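Long-range contact in CocE/NonD family hydrolase (Staphylococcus aureus subsp. aureus COL, PDB 3III), which is probably a serine hydrolase of the alpha/beta-hydrolase superfamily, related to X-Pro dipeptidyl-peptidases and cocaine esterase, acting on ester or amide bonds: residues 429-434 against 501-506. Sequence-based numbering, arbitrary orientation.
Sequences IKKLDR and TLFKQG
Lys431 runs alongside Phe503, touching its ring at CE1 and CD1, and the two side chains pass one another heading opposite ways. Its CG stands anti to the backbone N (chi1 -178°), and the chain runs toward strand 490-503. CB meets Phe503 CE1 at 3.6 Å. CG rests against CE1 and CD1 of the same ring. CD makes an off-centre CH-pi contact, 4.1 Å from the centroid of the Phe503 ring, and also lies close to Leu502 O. The chain then bends at chi3, and CE passes beside Leu502 O. At the tip, Lys431 NZ donates to Leu502 O at 2.8 Å, tilted 25° from the carbonyl plane. Glu507 and Asp339 form salt bridges with the same ammonium, so a buried charge has both a carbonyl and two carboxylates around it. This should favour its protonated form.

A second grip lies in the loops beyond the strands. Arg434 NE and NH2 both donate to Gln505 O, at 2.9 Å and 3.0 Å. The oxygen sits at the edge of the guanidinium, in its plane. NH2 also touches Lys504 CB, where the two side chains cross at about a right angle. Arg434 CG packs on Gly506 O at 3.7 Å. One water donates to both Asp433 O and Gly506 O and bridges the two backbones.

The axes of strand segments 429-432 and 501-503 come no closer than 8.9 Å, their directions 46° apart, and the strands belong to different sheets. Lys431 and Phe503 meet between them, as in the beta-sandwich (jelly-roll-like) C-terminal domain of the X-Pro dipeptidyl-peptidase and CocE family.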
loop_
_atom_site.group_PDB
_atom_site.type_symbol
_atom_site.label_atom_id
_atom_site.label_comp_id
_atom_site.label_asym_id
_atom_site.label_seq_id
_atom_site.Cartn_x
_atom_site.Cartn_y
_atom_site.Cartn_z
ATOM N N ILE A 429 -1.459 17.826 4.231
ATOM C CA ILE A 429 -2.051 18.691 3.210
ATOM C C ILE A 429 -3.552 18.495 3.265
ATOM O O ILE A 429 -4.036 17.337 3.232
ATOM C CB ILE A 429 -1.577 18.315 1.809
ATOM C CG1 ILE A 429 -0.049 18.284 1.770
ATOM C CG2 ILE A 429 -2.187 19.314 0.696
ATOM C CD1 ILE A 429 0.618 19.663 2.145
ATOM N N LYS A 430 -4.282 19.609 3.335
ATOM C CA LYS A 430 -5.769 19.603 3.362
ATOM C C LYS A 430 -6.269 20.470 2.193
ATOM O O LYS A 430 -5.546 21.362 1.712
ATOM C CB LYS A 430 -6.304 20.193 4.679
ATOM C CG LYS A 430 -5.929 19.428 5.899
ATOM C CD LYS A 430 -6.465 19.994 7.187
ATOM C CE LYS A 430 -6.193 19.001 8.326
ATOM N NZ LYS A 430 -6.963 17.716 8.207
ATOM N N LYS A 431 -7.497 20.202 1.761
ATOM C CA LYS A 431 -8.206 21.024 0.806
ATOM C C LYS A 431 -9.381 21.599 1.518
ATOM O O LYS A 431 -10.067 20.851 2.262
ATOM C CB LYS A 431 -8.725 20.212 -0.372
ATOM C CG LYS A 431 -9.430 21.160 -1.402
ATOM C CD LYS A 431 -9.670 20.542 -2.755
ATOM C CE LYS A 431 -11.065 20.055 -2.981
ATOM N NZ LYS A 431 -11.451 19.875 -4.404
ATOM N N LEU A 432 -9.607 22.913 1.328
ATOM C CA LEU A 432 -10.715 23.601 1.912
ATOM C C LEU A 432 -11.573 24.125 0.757
ATOM O O LEU A 432 -11.034 24.626 -0.242
ATOM C CB LEU A 432 -10.279 24.768 2.797
ATOM C CG LEU A 432 -9.140 24.613 3.802
ATOM C CD1 LEU A 432 -9.024 25.907 4.632
ATOM C CD2 LEU A 432 -9.433 23.425 4.693
ATOM N N ASP A 433 -12.889 23.989 0.891
ATOM C CA ASP A 433 -13.768 24.290 -0.240
ATOM C C ASP A 433 -13.937 25.807 -0.266
ATOM O O ASP A 433 -13.322 26.494 0.541
ATOM C CB ASP A 433 -15.115 23.543 -0.194
ATOM C CG ASP A 433 -15.913 23.824 1.040
ATOM O OD1 ASP A 433 -15.756 24.905 1.661
ATOM O OD2 ASP A 433 -16.727 22.937 1.394
ATOM N N ARG A 434 -14.762 26.309 -1.180
ATOM C CA ARG A 434 -14.972 27.741 -1.315
ATOM C C ARG A 434 -15.669 28.375 -0.118
ATOM O O ARG A 434 -15.646 29.561 0.000
ATOM C CB ARG A 434 -15.752 28.051 -2.557
ATOM C CG ARG A 434 -15.016 27.719 -3.823
ATOM C CD ARG A 434 -16.013 27.460 -4.937
ATOM N NE ARG A 434 -15.317 27.412 -6.221
ATOM C CZ ARG A 434 -15.751 26.757 -7.268
ATOM N NH1 ARG A 434 -16.902 26.090 -7.203
ATOM N NH2 ARG A 434 -15.044 26.772 -8.378
ATOM N N THR A 501 -5.270 15.249 -6.738
ATOM C CA THR A 501 -6.361 16.086 -6.267
ATOM C C THR A 501 -6.528 17.307 -7.133
ATOM O O THR A 501 -5.513 17.897 -7.559
ATOM C CB THR A 501 -6.059 16.546 -4.794
ATOM O OG1 THR A 501 -5.442 15.456 -4.102
ATOM C CG2 THR A 501 -7.346 17.020 -4.031
ATOM N N LEU A 502 -7.781 17.655 -7.422
ATOM C CA LEU A 502 -8.156 18.912 -8.065
ATOM C C LEU A 502 -8.384 19.956 -6.986
ATOM O O LEU A 502 -9.104 19.673 -5.978
ATOM C CB LEU A 502 -9.501 18.754 -8.792
ATOM C CG LEU A 502 -10.179 19.946 -9.455
ATOM C CD1 LEU A 502 -9.256 20.547 -10.546
ATOM C CD2 LEU A 502 -11.538 19.413 -10.045
ATOM N N PHE A 503 -7.817 21.149 -7.192
ATOM C CA PHE A 503 -8.172 22.318 -6.396
ATOM C C PHE A 503 -8.830 23.258 -7.374
ATOM O O PHE A 503 -8.173 23.745 -8.297
ATOM C CB PHE A 503 -6.899 22.950 -5.733
ATOM C CG PHE A 503 -6.271 22.085 -4.702
ATOM C CD1 PHE A 503 -6.516 22.301 -3.340
ATOM C CD2 PHE A 503 -5.504 20.992 -5.060
ATOM C CE1 PHE A 503 -5.964 21.486 -2.383
ATOM C CE2 PHE A 503 -4.954 20.151 -4.090
ATOM C CZ PHE A 503 -5.188 20.384 -2.765
ATOM N N LYS A 504 -10.142 23.454 -7.257
ATOM C CA LYS A 504 -10.865 24.358 -8.143
ATOM C C LYS A 504 -10.564 25.799 -7.806
ATOM O O LYS A 504 -10.179 26.107 -6.707
ATOM C CB LYS A 504 -12.382 24.140 -8.059
ATOM C CG LYS A 504 -12.883 22.714 -8.451
ATOM C CD LYS A 504 -14.406 22.632 -8.124
ATOM C CE LYS A 504 -15.093 21.470 -8.813
ATOM N NZ LYS A 504 -16.596 21.568 -8.607
ATOM N N GLN A 505 -10.770 26.699 -8.769
ATOM C CA GLN A 505 -10.659 28.118 -8.532
ATOM C C GLN A 505 -11.463 28.463 -7.308
ATOM O O GLN A 505 -12.643 28.087 -7.224
ATOM C CB GLN A 505 -11.260 28.898 -9.743
ATOM C CG GLN A 505 -11.350 30.407 -9.471
ATOM C CD GLN A 505 -11.975 31.128 -10.652
ATOM O OE1 GLN A 505 -12.794 30.544 -11.400
ATOM N NE2 GLN A 505 -11.618 32.396 -10.820
ATOM N N GLY A 506 -10.848 29.184 -6.361
ATOM C CA GLY A 506 -11.532 29.535 -5.121
ATOM C C GLY A 506 -11.328 28.579 -3.975
ATOM O O GLY A 506 -11.637 28.893 -2.814
HETATM O O HOH W 1 -11.233 28.226 0.175
#